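Local coordinates for C-X-C motif chemokine 13 (Homo sapiens, PDB 7JNY), which attracts B lymphocytes as a secreted chemokine of the CXC family, binding the receptor CXCR5 and also heparin, at residues M1-Y7 / D28-P34. Numbering follows the deposited sequence.
Sequences MVLEVYY and DRIQILP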
ATOM      1  N   MET A   1     -11.494  -4.119   4.126  1.00 31.16           N
ATOM      2  CA  MET A   1     -10.139  -3.940   3.541  1.00 33.04           C
ATOM      3  C   MET A   1      -9.055  -4.608   4.369  1.00 23.53           C
ATOM      4  O   MET A   1      -9.119  -4.639   5.603  1.00 21.51           O
ATOM      5  CB  MET A   1      -9.774  -2.477   3.436  1.00 27.84           C
ATOM      6  CG  MET A   1      -8.565  -2.234   2.551  1.00 34.03           C
ATOM      7  SD  MET A   1      -8.269  -0.480   2.572  1.00 40.23           S
ATOM      8  CE  MET A   1      -8.007  -0.236   4.339  1.00 48.51           C
ATOM      9  N   VAL A   2      -8.029  -5.099   3.673  1.00 25.20           N
ATOM     10  CA  VAL A   2      -6.945  -5.842   4.293  1.00 23.19           C
ATOM     11  C   VAL A   2      -5.648  -5.133   3.949  1.00 20.84           C
ATOM     12  O   VAL A   2      -5.398  -4.845   2.779  1.00 22.95           O
ATOM     13  CB  VAL A   2      -6.909  -7.308   3.819  1.00 23.92           C
ATOM     14  CG1 VAL A   2      -5.803  -8.044   4.523  1.00 29.96           C
ATOM     15  CG2 VAL A   2      -8.258  -7.977   4.071  1.00 35.28           C
ATOM     16  N   LEU A   3      -4.851  -4.844   4.970  1.00 17.96           N
ATOM     17  CA  LEU A   3      -3.479  -4.379   4.815  1.00 17.85           C
ATOM     18  C   LEU A   3      -2.557  -5.578   5.037  1.00 17.91           C
ATOM     19  O   LEU A   3      -2.674  -6.289   6.046  1.00 19.20           O
ATOM     20  CB  LEU A   3      -3.169  -3.287   5.822  1.00 18.13           C
ATOM     21  CG  LEU A   3      -1.727  -2.848   6.030  1.00 19.89           C
ATOM     22  CD1 LEU A   3      -1.279  -2.274   4.710  1.00 23.89           C
ATOM     23  CD2 LEU A   3      -1.660  -1.848   7.162  1.00 29.19           C
ATOM     24  N   GLU A   4      -1.655  -5.822   4.102  1.00 19.61           N
ATOM     25  CA  GLU A   4      -0.664  -6.889   4.246  1.00 20.60           C
ATOM     26  C   GLU A   4       0.730  -6.271   4.235  1.00 22.21           C
ATOM     27  O   GLU A   4       1.049  -5.500   3.320  1.00 20.74           O
ATOM     28  CB  GLU A   4      -0.792  -7.883   3.089  1.00 22.46           C
ATOM     29  CG  GLU A   4      -2.074  -8.698   3.088  1.00 36.24           C
ATOM     30  CD  GLU A   4      -2.261  -9.501   1.798  1.00 39.62           C
ATOM     31  OE1 GLU A   4      -1.323  -9.571   0.981  1.00 31.66           O
ATOM     32  OE2 GLU A   4      -3.388 -10.007   1.576  1.00 39.24           O
ATOM     33  N   VAL A   5       1.561  -6.605   5.229  1.00 17.62           N
ATOM     34  CA  VAL A   5       2.956  -6.163   5.238  1.00 18.62           C
ATOM     35  C   VAL A   5       3.838  -7.400   5.135  1.00 18.64           C
ATOM     36  O   VAL A   5       3.758  -8.295   5.985  1.00 19.03           O
ATOM     37  CB  VAL A   5       3.298  -5.342   6.492  1.00 19.71           C
ATOM     38  CG1 VAL A   5       4.697  -4.757   6.348  1.00 18.96           C
ATOM     39  CG2 VAL A   5       2.295  -4.244   6.703  1.00 23.16           C
ATOM     40  N   TYR A   6       4.691  -7.429   4.114  1.00 19.07           N
ATOM     41  CA  TYR A   6       5.536  -8.571   3.797  1.00 20.08           C
ATOM     42  C   TYR A   6       6.942  -8.273   4.307  1.00 23.67           C
ATOM     43  O   TYR A   6       7.635  -7.428   3.754  1.00 22.79           O
ATOM     44  CB  TYR A   6       5.502  -8.830   2.286  1.00 22.98           C
ATOM     45  CG  TYR A   6       4.221  -9.483   1.875  1.00 31.85           C
ATOM     46  CD1 TYR A   6       3.096  -8.705   1.570  1.00 34.78           C
ATOM     47  CD2 TYR A   6       4.089 -10.875   1.827  1.00 30.06           C
ATOM     48  CE1 TYR A   6       1.880  -9.293   1.247  1.00 31.70           C
ATOM     49  CE2 TYR A   6       2.864 -11.468   1.491  1.00 31.69           C
ATOM     50  CZ  TYR A   6       1.765 -10.659   1.197  1.00 26.70           C
ATOM     51  OH  TYR A   6       0.552 -11.225   0.859  1.00 40.45           O
ATOM     52  N   TYR A   7       7.357  -8.955   5.368  1.00 22.06           N
ATOM     53  CA  TYR A   7       8.702  -8.782   5.907  1.00 26.99           C
ATOM     54  C   TYR A   7       9.575  -9.888   5.333  1.00 36.79           C
ATOM     55  O   TYR A   7       9.942 -10.868   5.988  1.00 34.88           O
ATOM     56  CB  TYR A   7       8.688  -8.814   7.421  1.00 26.08           C
ATOM     57  CG  TYR A   7       7.851  -7.726   8.026  1.00 21.89           C
ATOM     58  CD1 TYR A   7       8.379  -6.469   8.271  1.00 24.58           C
ATOM     59  CD2 TYR A   7       6.544  -7.977   8.387  1.00 24.39           C
ATOM     60  CE1 TYR A   7       7.603  -5.480   8.861  1.00 21.13           C
ATOM     61  CE2 TYR A   7       5.753  -7.008   8.966  1.00 20.09           C
ATOM     62  CZ  TYR A   7       6.303  -5.766   9.200  1.00 24.52           C
ATOM     63  OH  TYR A   7       5.551  -4.783   9.784  1.00 22.71           O
ATOM     64  N   ASP A  28      -9.511  -3.239  -2.217  1.00 24.74           N
ATOM     65  CA  ASP A  28      -9.762  -4.489  -1.511  1.00 30.80           C
ATOM     66  C   ASP A  28      -8.596  -4.849  -0.604  1.00 32.54           C
ATOM     67  O   ASP A  28      -8.794  -5.328   0.508  1.00 27.35           O
ATOM     68  CB  ASP A  28      -9.951  -5.651  -2.476  1.00 35.39           C
ATOM     69  CG  ASP A  28     -11.354  -5.734  -3.024  1.00 42.87           C
ATOM     70  OD1 ASP A  28     -12.286  -5.239  -2.371  1.00 39.59           O
ATOM     71  OD2 ASP A  28     -11.522  -6.325  -4.096  1.00 44.06           O
ATOM     72  N   ARG A  29      -7.367  -4.682  -1.086  1.00 24.35           N
ATOM     73  CA  ARG A  29      -6.194  -4.991  -0.290  1.00 21.69           C
ATOM     74  C   ARG A  29      -5.110  -3.980  -0.597  1.00 29.58           C
ATOM     75  O   ARG A  29      -4.981  -3.530  -1.746  1.00 22.82           O
ATOM     76  CB  ARG A  29      -5.562  -6.339  -0.607  1.00 32.85           C
ATOM     77  CG  ARG A  29      -6.328  -7.598  -0.417  1.00 51.39           C
ATOM     78  CD  ARG A  29      -5.264  -8.703  -0.433  1.00 57.77           C
ATOM     79  NE  ARG A  29      -5.157  -9.301  -1.761  1.00 57.84           N
ATOM     80  CZ  ARG A  29      -4.289 -10.244  -2.104  1.00 66.35           C
ATOM     81  NH1 ARG A  29      -3.395 -10.712  -1.246  1.00 67.95           N
ATOM     82  NH2 ARG A  29      -4.321 -10.733  -3.338  1.00 72.54           N
ATOM     83  N   ILE A  30      -4.253  -3.734   0.391  1.00 23.16           N
ATOM     84  CA  ILE A  30      -3.011  -2.992   0.172  1.00 19.35           C
ATOM     85  C   ILE A  30      -1.853  -3.838   0.683  1.00 25.51           C
ATOM     86  O   ILE A  30      -1.884  -4.307   1.823  1.00 19.55           O
ATOM     87  CB  ILE A  30      -3.018  -1.640   0.887  1.00 23.25           C
ATOM     88  CG1 ILE A  30      -4.080  -0.715   0.300  1.00 34.91           C
ATOM     89  CG2 ILE A  30      -1.658  -0.996   0.802  1.00 22.04           C
ATOM     90  CD1 ILE A  30      -4.524   0.331   1.291  1.00 36.66           C
ATOM     91  N   GLN A  31      -0.815  -4.004  -0.135  1.00 21.32           N
ATOM     92  CA  GLN A  31       0.328  -4.824   0.232  1.00 20.56           C
ATOM     93  C   GLN A  31       1.537  -3.920   0.347  1.00 21.60           C
ATOM     94  O   GLN A  31       1.869  -3.197  -0.602  1.00 21.85           O
ATOM     95  CB  GLN A  31       0.603  -5.894  -0.814  1.00 21.87           C
ATOM     96  CG  GLN A  31      -0.533  -6.870  -0.986  1.00 27.80           C
ATOM     97  CD  GLN A  31      -0.209  -7.895  -2.026  1.00 36.48           C
ATOM     98  OE1 GLN A  31       0.333  -7.562  -3.078  1.00 36.31           O
ATOM     99  NE2 GLN A  31      -0.568  -9.144  -1.769  1.00 42.89           N
ATOM    100  N   ILE A  32       2.191  -3.947   1.492  1.00 18.33           N
ATOM    101  CA  ILE A  32       3.372  -3.123   1.718  1.00 19.92           C
ATOM    102  C   ILE A  32       4.562  -4.053   1.817  1.00 24.94           C
ATOM    103  O   ILE A  32       4.559  -4.992   2.630  1.00 18.78           O
ATOM    104  CB  ILE A  32       3.240  -2.267   2.978  1.00 17.55           C
ATOM    105  CG1 ILE A  32       2.047  -1.325   2.808  1.00 21.61           C
ATOM    106  CG2 ILE A  32       4.470  -1.431   3.204  1.00 21.99           C
ATOM    107  CD1 ILE A  32       1.921  -0.383   3.922  1.00 27.64           C
ATOM    108  N   LEU A  33       5.579  -3.786   0.996  1.00 19.35           N
ATOM    109  CA  LEU A  33       6.836  -4.522   1.059  1.00 21.21           C
ATOM    110  C   LEU A  33       7.943  -3.555   1.427  1.00 20.17           C
ATOM    111  O   LEU A  33       8.464  -2.845   0.545  1.00 20.85           O
ATOM    112  CB  LEU A  33       7.104  -5.194  -0.281  1.00 21.29           C
ATOM    113  CG  LEU A  33       5.984  -6.157  -0.668  1.00 22.45           C
ATOM    114  CD1 LEU A  33       5.155  -5.506  -1.734  1.00 30.42           C
ATOM    115  CD2 LEU A  33       6.555  -7.480  -1.146  1.00 38.49           C
ATOM    116  N   PRO A  34       8.302  -3.461   2.705  1.00 19.86           N
ATOM    117  CA  PRO A  34       9.428  -2.622   3.084  1.00 20.35           C
ATOM    118  C   PRO A  34      10.670  -3.028   2.314  1.00 27.03           C
ATOM    119  O   PRO A  34      10.852  -4.179   1.930  1.00 22.02           O
ATOM    120  CB  PRO A  34       9.585  -2.861   4.583  1.00 21.77           C
ATOM    121  CG  PRO A  34       8.772  -4.037   4.901  1.00 24.36           C
ATOM    122  CD  PRO A  34       7.768  -4.244   3.826  1.00 19.52           C
TER
HETATM  123  O   HOH W   1       9.548  -6.656   1.940  1.00 27.83           O
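Asp28 takes the backbone N of Val2 on its carbonyl O at 3.3 Å, the first and longest of five main-chain bonds that join segments 1-7 and 28-34 as parallel strands. Together with Arg29 it faces Trp47 in a classic beta bulge. Arg29 rises on the same face as Glu4, whose side chain leans across: with CG anti to the carbonyl carbon (chi1 -68°) and the chain extended beyond, OE2 meets NH1 at the edge of the guanidinium, in its plane, through the syn lone pair, a salt bridge of 2.9 Å; Trp47 adds a cation-pi contact. Ile30 turns to the other face, its CD1 4.0 Å from Met1 SD and its CG2 near Leu3 CD1, with Met66 of helix 61-72 beneath. Gln31 lies alongside Glu4, pointing the same way, and gives NE2 to Glu4 OE1 at 2.9 Å while Trp47 NE1 holds its OE1. That same Glu4 oxygen accepts Tyr6 OH from the opposite face of the carboxylate, at 2.5 Å. In place of Glu4, an alanine would probably leave Arg29 without its charged mate, and Tyr6 OH and Gln31 NE2 without their shared acceptor. Ile32 packs its CD1 on Leu3 CD1 (3.8 Å) above Met67 of the helix. Leu33 CD2 rests against Tyr6 CB, and Pro34 sets CD against Val5 CG1. The N-terminal segment thus adds a parallel edge strand to the three-stranded antiparallel chemokine sheet, apolar toward helix 61-72; on the reverse sits a polar cluster around Glu4, where three donors hold one carboxylate and probably keep it ionised.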